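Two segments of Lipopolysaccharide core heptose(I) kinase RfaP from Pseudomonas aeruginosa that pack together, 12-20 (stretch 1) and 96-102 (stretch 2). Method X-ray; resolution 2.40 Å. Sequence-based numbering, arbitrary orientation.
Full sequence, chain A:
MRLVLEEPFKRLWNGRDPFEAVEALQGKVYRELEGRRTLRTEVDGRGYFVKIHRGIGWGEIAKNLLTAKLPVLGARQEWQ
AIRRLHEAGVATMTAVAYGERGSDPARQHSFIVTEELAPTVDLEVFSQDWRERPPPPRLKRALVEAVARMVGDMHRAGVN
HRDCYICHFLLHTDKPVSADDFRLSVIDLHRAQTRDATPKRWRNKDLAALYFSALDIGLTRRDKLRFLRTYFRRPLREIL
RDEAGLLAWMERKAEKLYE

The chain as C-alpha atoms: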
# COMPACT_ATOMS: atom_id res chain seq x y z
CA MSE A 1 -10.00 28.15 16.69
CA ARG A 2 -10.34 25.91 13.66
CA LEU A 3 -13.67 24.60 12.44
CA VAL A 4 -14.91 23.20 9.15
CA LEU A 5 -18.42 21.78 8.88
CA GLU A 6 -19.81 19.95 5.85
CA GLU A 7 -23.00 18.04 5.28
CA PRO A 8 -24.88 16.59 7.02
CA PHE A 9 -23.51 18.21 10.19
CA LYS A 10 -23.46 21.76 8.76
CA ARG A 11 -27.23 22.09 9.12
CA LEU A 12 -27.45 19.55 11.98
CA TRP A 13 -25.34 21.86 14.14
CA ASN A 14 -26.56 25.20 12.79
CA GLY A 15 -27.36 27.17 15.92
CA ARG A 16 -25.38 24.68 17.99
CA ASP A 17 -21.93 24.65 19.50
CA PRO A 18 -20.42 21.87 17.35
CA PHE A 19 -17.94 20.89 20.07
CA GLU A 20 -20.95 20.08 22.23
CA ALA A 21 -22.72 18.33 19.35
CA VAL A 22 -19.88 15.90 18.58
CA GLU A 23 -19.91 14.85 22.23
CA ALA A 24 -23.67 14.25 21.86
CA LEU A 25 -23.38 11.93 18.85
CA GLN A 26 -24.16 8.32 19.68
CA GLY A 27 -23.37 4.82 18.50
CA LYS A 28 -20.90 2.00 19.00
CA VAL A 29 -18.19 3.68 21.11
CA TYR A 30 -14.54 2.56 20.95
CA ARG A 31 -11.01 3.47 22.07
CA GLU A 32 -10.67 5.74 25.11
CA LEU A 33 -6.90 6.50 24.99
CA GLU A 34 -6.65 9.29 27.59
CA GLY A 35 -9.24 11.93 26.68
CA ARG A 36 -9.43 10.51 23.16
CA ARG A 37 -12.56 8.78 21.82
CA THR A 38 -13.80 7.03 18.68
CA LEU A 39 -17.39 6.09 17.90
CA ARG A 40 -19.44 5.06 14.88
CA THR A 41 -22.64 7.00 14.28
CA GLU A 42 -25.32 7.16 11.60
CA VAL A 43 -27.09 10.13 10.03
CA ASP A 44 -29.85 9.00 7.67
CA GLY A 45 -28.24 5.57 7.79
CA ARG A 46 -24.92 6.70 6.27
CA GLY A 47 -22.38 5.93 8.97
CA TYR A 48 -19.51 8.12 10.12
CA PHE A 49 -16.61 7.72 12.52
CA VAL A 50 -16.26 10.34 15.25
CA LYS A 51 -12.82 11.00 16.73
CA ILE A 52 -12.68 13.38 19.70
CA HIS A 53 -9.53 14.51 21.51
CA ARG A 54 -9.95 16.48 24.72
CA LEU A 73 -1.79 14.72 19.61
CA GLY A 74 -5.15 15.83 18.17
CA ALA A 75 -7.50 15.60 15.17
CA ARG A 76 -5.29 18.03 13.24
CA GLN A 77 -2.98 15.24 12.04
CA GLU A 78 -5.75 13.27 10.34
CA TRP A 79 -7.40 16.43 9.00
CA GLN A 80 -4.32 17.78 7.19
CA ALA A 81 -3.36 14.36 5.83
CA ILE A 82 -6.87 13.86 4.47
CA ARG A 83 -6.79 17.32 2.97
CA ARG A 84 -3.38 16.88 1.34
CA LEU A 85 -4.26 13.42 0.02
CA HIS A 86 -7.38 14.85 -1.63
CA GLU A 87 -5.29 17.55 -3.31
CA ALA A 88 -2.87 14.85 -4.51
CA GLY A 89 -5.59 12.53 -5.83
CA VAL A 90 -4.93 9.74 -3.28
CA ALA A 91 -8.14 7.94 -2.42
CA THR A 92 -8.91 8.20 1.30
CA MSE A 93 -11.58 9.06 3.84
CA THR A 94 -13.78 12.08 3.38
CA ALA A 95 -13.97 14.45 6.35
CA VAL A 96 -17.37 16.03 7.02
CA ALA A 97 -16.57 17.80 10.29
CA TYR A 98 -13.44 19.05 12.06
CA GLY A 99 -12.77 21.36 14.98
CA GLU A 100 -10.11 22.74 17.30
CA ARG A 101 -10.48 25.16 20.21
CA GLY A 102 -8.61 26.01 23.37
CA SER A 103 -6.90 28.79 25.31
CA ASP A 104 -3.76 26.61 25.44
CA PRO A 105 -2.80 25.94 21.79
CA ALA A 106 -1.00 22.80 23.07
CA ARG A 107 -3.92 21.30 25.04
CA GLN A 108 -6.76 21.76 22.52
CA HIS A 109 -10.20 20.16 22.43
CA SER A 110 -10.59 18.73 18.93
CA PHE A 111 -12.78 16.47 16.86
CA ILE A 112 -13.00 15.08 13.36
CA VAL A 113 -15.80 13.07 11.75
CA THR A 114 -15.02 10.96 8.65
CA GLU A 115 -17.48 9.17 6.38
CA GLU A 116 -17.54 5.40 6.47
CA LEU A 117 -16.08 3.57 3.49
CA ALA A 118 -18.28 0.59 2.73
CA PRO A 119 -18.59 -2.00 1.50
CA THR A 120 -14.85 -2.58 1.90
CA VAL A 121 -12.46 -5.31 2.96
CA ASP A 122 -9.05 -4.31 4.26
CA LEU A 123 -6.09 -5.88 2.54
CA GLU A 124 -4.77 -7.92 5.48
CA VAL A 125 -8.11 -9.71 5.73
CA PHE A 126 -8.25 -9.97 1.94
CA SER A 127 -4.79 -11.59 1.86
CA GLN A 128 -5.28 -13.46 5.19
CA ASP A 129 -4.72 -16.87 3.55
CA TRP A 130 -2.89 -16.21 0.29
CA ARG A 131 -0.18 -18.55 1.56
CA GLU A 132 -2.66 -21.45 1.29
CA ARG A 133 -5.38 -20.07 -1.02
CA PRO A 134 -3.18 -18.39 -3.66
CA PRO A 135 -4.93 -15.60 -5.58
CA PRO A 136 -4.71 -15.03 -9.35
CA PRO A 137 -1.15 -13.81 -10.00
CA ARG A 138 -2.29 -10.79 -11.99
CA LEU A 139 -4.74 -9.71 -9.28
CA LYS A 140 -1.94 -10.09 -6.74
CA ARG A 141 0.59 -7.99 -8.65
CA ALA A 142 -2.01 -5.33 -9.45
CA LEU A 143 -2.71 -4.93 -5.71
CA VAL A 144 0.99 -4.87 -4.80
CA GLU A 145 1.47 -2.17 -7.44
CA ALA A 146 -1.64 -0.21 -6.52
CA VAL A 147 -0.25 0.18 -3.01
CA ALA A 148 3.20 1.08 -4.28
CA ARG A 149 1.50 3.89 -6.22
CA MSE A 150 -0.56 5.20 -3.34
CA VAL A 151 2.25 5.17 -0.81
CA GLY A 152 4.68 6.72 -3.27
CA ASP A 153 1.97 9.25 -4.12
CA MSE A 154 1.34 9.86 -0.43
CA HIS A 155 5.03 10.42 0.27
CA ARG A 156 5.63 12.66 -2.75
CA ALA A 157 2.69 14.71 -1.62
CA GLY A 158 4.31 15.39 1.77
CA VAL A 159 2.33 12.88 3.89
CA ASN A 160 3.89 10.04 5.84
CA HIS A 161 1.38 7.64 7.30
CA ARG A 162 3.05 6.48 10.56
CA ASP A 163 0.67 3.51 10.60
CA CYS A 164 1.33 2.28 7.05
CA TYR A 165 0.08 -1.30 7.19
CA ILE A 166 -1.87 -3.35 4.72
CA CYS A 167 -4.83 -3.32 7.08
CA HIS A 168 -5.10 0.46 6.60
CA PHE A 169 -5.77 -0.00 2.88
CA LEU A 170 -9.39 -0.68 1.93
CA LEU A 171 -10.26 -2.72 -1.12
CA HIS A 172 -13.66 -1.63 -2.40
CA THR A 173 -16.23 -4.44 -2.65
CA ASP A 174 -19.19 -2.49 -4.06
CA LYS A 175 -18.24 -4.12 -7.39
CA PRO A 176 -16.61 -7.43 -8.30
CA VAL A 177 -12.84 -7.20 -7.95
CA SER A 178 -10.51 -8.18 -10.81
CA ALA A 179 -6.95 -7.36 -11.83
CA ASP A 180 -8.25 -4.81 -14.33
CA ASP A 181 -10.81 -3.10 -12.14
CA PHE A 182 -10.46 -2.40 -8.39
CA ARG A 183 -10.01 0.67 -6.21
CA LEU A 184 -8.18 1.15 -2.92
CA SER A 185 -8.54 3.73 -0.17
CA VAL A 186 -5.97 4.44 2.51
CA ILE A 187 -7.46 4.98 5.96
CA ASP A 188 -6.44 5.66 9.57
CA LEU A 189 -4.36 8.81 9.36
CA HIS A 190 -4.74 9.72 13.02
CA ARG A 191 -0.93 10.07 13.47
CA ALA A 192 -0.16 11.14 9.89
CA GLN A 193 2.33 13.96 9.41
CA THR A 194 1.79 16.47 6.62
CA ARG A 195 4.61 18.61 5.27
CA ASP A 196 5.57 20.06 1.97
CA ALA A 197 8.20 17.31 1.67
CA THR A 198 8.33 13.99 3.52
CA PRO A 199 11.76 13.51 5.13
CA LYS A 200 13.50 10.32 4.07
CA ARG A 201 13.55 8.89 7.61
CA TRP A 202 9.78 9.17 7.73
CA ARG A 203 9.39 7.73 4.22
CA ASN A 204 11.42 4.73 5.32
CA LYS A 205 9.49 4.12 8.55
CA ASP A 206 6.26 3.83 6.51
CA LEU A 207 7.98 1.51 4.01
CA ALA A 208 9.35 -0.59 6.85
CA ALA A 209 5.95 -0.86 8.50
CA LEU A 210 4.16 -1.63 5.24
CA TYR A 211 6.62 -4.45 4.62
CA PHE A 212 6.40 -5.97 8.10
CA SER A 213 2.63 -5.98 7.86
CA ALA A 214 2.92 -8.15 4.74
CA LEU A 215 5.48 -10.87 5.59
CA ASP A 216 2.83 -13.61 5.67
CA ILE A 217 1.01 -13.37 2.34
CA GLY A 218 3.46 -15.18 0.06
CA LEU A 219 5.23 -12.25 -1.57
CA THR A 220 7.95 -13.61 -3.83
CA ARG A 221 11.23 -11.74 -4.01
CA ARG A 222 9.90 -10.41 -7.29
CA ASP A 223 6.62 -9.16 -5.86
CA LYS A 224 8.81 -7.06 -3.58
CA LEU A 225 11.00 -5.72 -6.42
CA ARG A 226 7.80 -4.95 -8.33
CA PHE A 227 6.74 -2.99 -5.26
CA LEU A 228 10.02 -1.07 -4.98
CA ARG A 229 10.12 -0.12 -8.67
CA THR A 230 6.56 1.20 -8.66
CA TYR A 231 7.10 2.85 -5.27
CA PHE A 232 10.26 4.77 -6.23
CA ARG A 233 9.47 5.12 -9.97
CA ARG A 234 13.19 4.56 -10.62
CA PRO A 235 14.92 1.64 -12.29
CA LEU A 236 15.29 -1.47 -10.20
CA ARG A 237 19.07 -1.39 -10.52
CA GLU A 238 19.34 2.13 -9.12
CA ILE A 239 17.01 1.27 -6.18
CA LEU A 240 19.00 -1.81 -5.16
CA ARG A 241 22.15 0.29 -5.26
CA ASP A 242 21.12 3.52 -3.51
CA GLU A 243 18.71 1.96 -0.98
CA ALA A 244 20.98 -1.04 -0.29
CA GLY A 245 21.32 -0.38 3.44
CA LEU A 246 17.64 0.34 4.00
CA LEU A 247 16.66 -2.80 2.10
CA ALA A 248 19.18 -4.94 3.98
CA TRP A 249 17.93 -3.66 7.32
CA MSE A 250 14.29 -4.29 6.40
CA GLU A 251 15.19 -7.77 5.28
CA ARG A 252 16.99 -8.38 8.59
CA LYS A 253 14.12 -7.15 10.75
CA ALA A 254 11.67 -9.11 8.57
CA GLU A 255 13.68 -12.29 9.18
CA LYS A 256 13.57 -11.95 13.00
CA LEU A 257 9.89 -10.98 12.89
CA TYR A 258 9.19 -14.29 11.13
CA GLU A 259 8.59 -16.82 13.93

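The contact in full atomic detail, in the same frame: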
# COMPACT_ATOMS: atom_id res chain seq x y z
N LEU A 12 -27.16 20.23 10.71
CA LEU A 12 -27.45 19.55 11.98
C LEU A 12 -26.95 20.35 13.17
O LEU A 12 -27.57 20.30 14.25
CB LEU A 12 -26.82 18.16 12.00
CG LEU A 12 -27.73 16.95 11.72
CD1 LEU A 12 -28.24 16.99 10.28
CD2 LEU A 12 -27.02 15.63 12.01
N TRP A 13 -25.85 21.08 13.02
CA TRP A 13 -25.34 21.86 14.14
C TRP A 13 -25.36 23.34 13.80
O TRP A 13 -24.36 24.05 14.01
CB TRP A 13 -23.91 21.43 14.49
CG TRP A 13 -23.75 19.97 14.67
CD1 TRP A 13 -24.74 19.06 14.91
CD2 TRP A 13 -22.53 19.24 14.63
NE1 TRP A 13 -24.20 17.80 15.02
CE2 TRP A 13 -22.85 17.89 14.85
CE3 TRP A 13 -21.20 19.60 14.42
CZ2 TRP A 13 -21.88 16.90 14.89
CZ3 TRP A 13 -20.24 18.62 14.45
CH2 TRP A 13 -20.59 17.28 14.68
N ASN A 14 -26.48 23.82 13.26
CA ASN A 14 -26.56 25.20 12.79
C ASN A 14 -26.40 26.17 13.96
O ASN A 14 -25.34 26.78 14.13
CB ASN A 14 -27.87 25.45 12.06
CG ASN A 14 -27.88 26.76 11.32
OD1 ASN A 14 -26.87 27.16 10.73
ND2 ASN A 14 -29.01 27.46 11.36
N GLY A 15 -27.45 26.31 14.76
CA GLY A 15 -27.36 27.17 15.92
C GLY A 15 -26.86 26.42 17.14
O GLY A 15 -27.36 26.62 18.25
N ARG A 16 -25.88 25.54 16.93
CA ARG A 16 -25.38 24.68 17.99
C ARG A 16 -23.88 24.84 18.10
O ARG A 16 -23.19 25.04 17.09
CB ARG A 16 -25.74 23.22 17.72
CG ARG A 16 -27.23 22.95 17.51
CD ARG A 16 -27.52 21.47 17.65
NE ARG A 16 -26.87 20.94 18.85
CZ ARG A 16 -26.94 19.67 19.26
NH1 ARG A 16 -26.30 19.30 20.36
NH2 ARG A 16 -27.64 18.78 18.57
N ASP A 17 -23.37 24.76 19.32
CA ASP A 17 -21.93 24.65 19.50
C ASP A 17 -21.50 23.28 19.00
O ASP A 17 -21.83 22.28 19.65
CB ASP A 17 -21.53 24.84 20.96
CG ASP A 17 -20.02 24.72 21.19
OD1 ASP A 17 -19.32 24.03 20.41
OD2 ASP A 17 -19.52 25.30 22.17
N PRO A 18 -20.76 23.19 17.89
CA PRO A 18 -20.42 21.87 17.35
C PRO A 18 -19.58 21.04 18.30
O PRO A 18 -19.70 19.81 18.30
CB PRO A 18 -19.66 22.21 16.07
CG PRO A 18 -20.04 23.65 15.76
CD PRO A 18 -20.18 24.29 17.09
N PHE A 19 -18.74 21.66 19.13
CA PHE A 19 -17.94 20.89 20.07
C PHE A 19 -18.81 20.19 21.11
O PHE A 19 -18.44 19.12 21.61
CB PHE A 19 -16.92 21.80 20.76
CG PHE A 19 -15.86 22.28 19.85
CD1 PHE A 19 -16.10 23.31 18.97
CD2 PHE A 19 -14.61 21.68 19.86
CE1 PHE A 19 -15.10 23.75 18.11
CE2 PHE A 19 -13.61 22.12 18.99
CZ PHE A 19 -13.86 23.15 18.13
N GLU A 20 -19.95 20.80 21.45
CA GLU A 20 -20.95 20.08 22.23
C GLU A 20 -21.60 18.98 21.40
O GLU A 20 -21.72 17.85 21.86
CB GLU A 20 -22.01 21.06 22.73
CG GLU A 20 -21.46 22.18 23.61
CD GLU A 20 -22.51 23.24 23.92
OE1 GLU A 20 -23.48 23.37 23.14
OE2 GLU A 20 -22.36 23.95 24.95
N VAL A 96 -16.18 15.18 7.04
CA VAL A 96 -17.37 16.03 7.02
C VAL A 96 -17.43 17.00 8.18
O VAL A 96 -18.26 17.92 8.16
CB VAL A 96 -18.66 15.19 6.98
CG1 VAL A 96 -18.81 14.52 5.63
CG2 VAL A 96 -18.66 14.14 8.10
N ALA A 97 -16.57 16.86 9.18
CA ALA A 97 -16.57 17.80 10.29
C ALA A 97 -15.22 17.74 11.01
O ALA A 97 -14.65 16.66 11.18
CB ALA A 97 -17.71 17.49 11.28
N TYR A 98 -14.75 18.91 11.44
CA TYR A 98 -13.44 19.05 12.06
C TYR A 98 -13.49 20.27 12.96
O TYR A 98 -14.15 21.26 12.63
CB TYR A 98 -12.34 19.19 10.99
CG TYR A 98 -11.03 19.74 11.51
CD1 TYR A 98 -10.21 18.97 12.30
CD2 TYR A 98 -10.61 21.02 11.18
CE1 TYR A 98 -9.02 19.44 12.76
CE2 TYR A 98 -9.40 21.51 11.65
CZ TYR A 98 -8.61 20.70 12.45
OH TYR A 98 -7.40 21.16 12.92
N GLY A 99 -12.79 20.21 14.09
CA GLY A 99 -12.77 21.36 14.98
C GLY A 99 -11.60 21.34 15.92
O GLY A 99 -11.15 20.28 16.35
N GLU A 100 -11.10 22.54 16.25
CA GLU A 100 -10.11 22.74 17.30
C GLU A 100 -10.46 24.01 18.06
O GLU A 100 -10.75 25.04 17.44
CB GLU A 100 -8.70 22.91 16.74
CG GLU A 100 -7.98 21.69 16.26
CD GLU A 100 -6.66 22.10 15.62
OE1 GLU A 100 -6.10 23.12 16.07
OE2 GLU A 100 -6.22 21.46 14.65
N ARG A 101 -10.40 23.95 19.40
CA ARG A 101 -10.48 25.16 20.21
C ARG A 101 -9.73 24.96 21.51
O ARG A 101 -9.56 23.83 21.99
CB ARG A 101 -11.93 25.58 20.49
CG ARG A 101 -12.70 24.73 21.48
CD ARG A 101 -13.75 25.58 22.19
NE ARG A 101 -14.80 24.78 22.83
CZ ARG A 101 -16.10 24.87 22.52
NH1 ARG A 101 -16.50 25.75 21.61
NH2 ARG A 101 -16.98 24.10 23.14
N GLY A 102 -9.26 26.07 22.08
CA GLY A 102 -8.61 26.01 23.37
C GLY A 102 -7.69 27.18 23.65
O GLY A 102 -6.95 27.63 22.77

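The start of a helix meets a strand here, and side chains rather than backbone hold the two together. Stretch 1 leaves one helix at Trp13, crosses a turn and enters another helix at Pro18; most of stretch 2 belongs to a strand that begins earlier in the chain. No backbone hydrogen bond joins them, and the nearest CA atoms, those of Phe19 and Gly99, are 7.3 Å apart, a gap filled largely by the ring of Phe19.

The strand presents alternate residues to the helix. The CA-to-CB bonds of Ala97 and Arg101 point toward stretch 1, as a CB on Gly99 would, whereas those of Tyr98 and Glu100 point away. The three inward positions therefore carry a small side chain, none at all and a long one, and each is met differently.

At the first, Trp13 CZ3 lies 4.2 Å from Ala97 CB. The tryptophan, with chi1 in the m well at -51°, directs its six-membered ring toward the strand, and the methyl group of alanine makes an apolar contact with this ring. Both residues are buried, where the contact of two apolar groups keeps water away from them.

At the second, Phe19 reaches the strand backbone. Its chi1 of -69° (m) and chi2 of 78° carry the ring out from the helix until CZ is 3.6 Å from Gly99 C and 3.4 Å from Glu100 N. Such an approach depends on glycine: an ideally placed CB on Gly99 would lie only 2.9 Å from Phe19 CZ, a clash. The missing side chain thus leaves a place for the tip of the ring, and the aromatic group covers bare backbone.

Arg101 completes the contact by serving two partners at once. With chi1 at 73° (p) and chi2 and chi3 both t, its chain runs out over Phe19. Its CG sits 3.9 Å from the centroid of the Phe19 ring, only 16° off the ring normal, in a CH-pi contact. Farther along, the guanidinium lies flat on the ring, with centres 4.3 Å apart and planes inclined by 25°. A planar cation suits this position because its face can rest on an aromatic surface while its N-H groups, which lie in its plane, remain free to bond at the edge.

Asp17 uses that edge. Arg101 NH2 donates to Asp17 OD2 at 3.0 Å and Arg101 NH1 to the same OD2 at 3.1 Å, making a salt bridge in which one carboxylate oxygen receives both bonds. The CA-to-CB bond of Asp17 points sideways, but chi1 at 179° (t) lets the end of its side chain come nearer the strand. The other oxygen caps the helix: Asp17 OD1 accepts weak hydrogen bonds from Phe19 N at 2.8 Å and Glu20 N at 3.5 Å. Aspartate suits this N-cap because its short carboxylate can turn back to the first turn while still offering charge to the arginine.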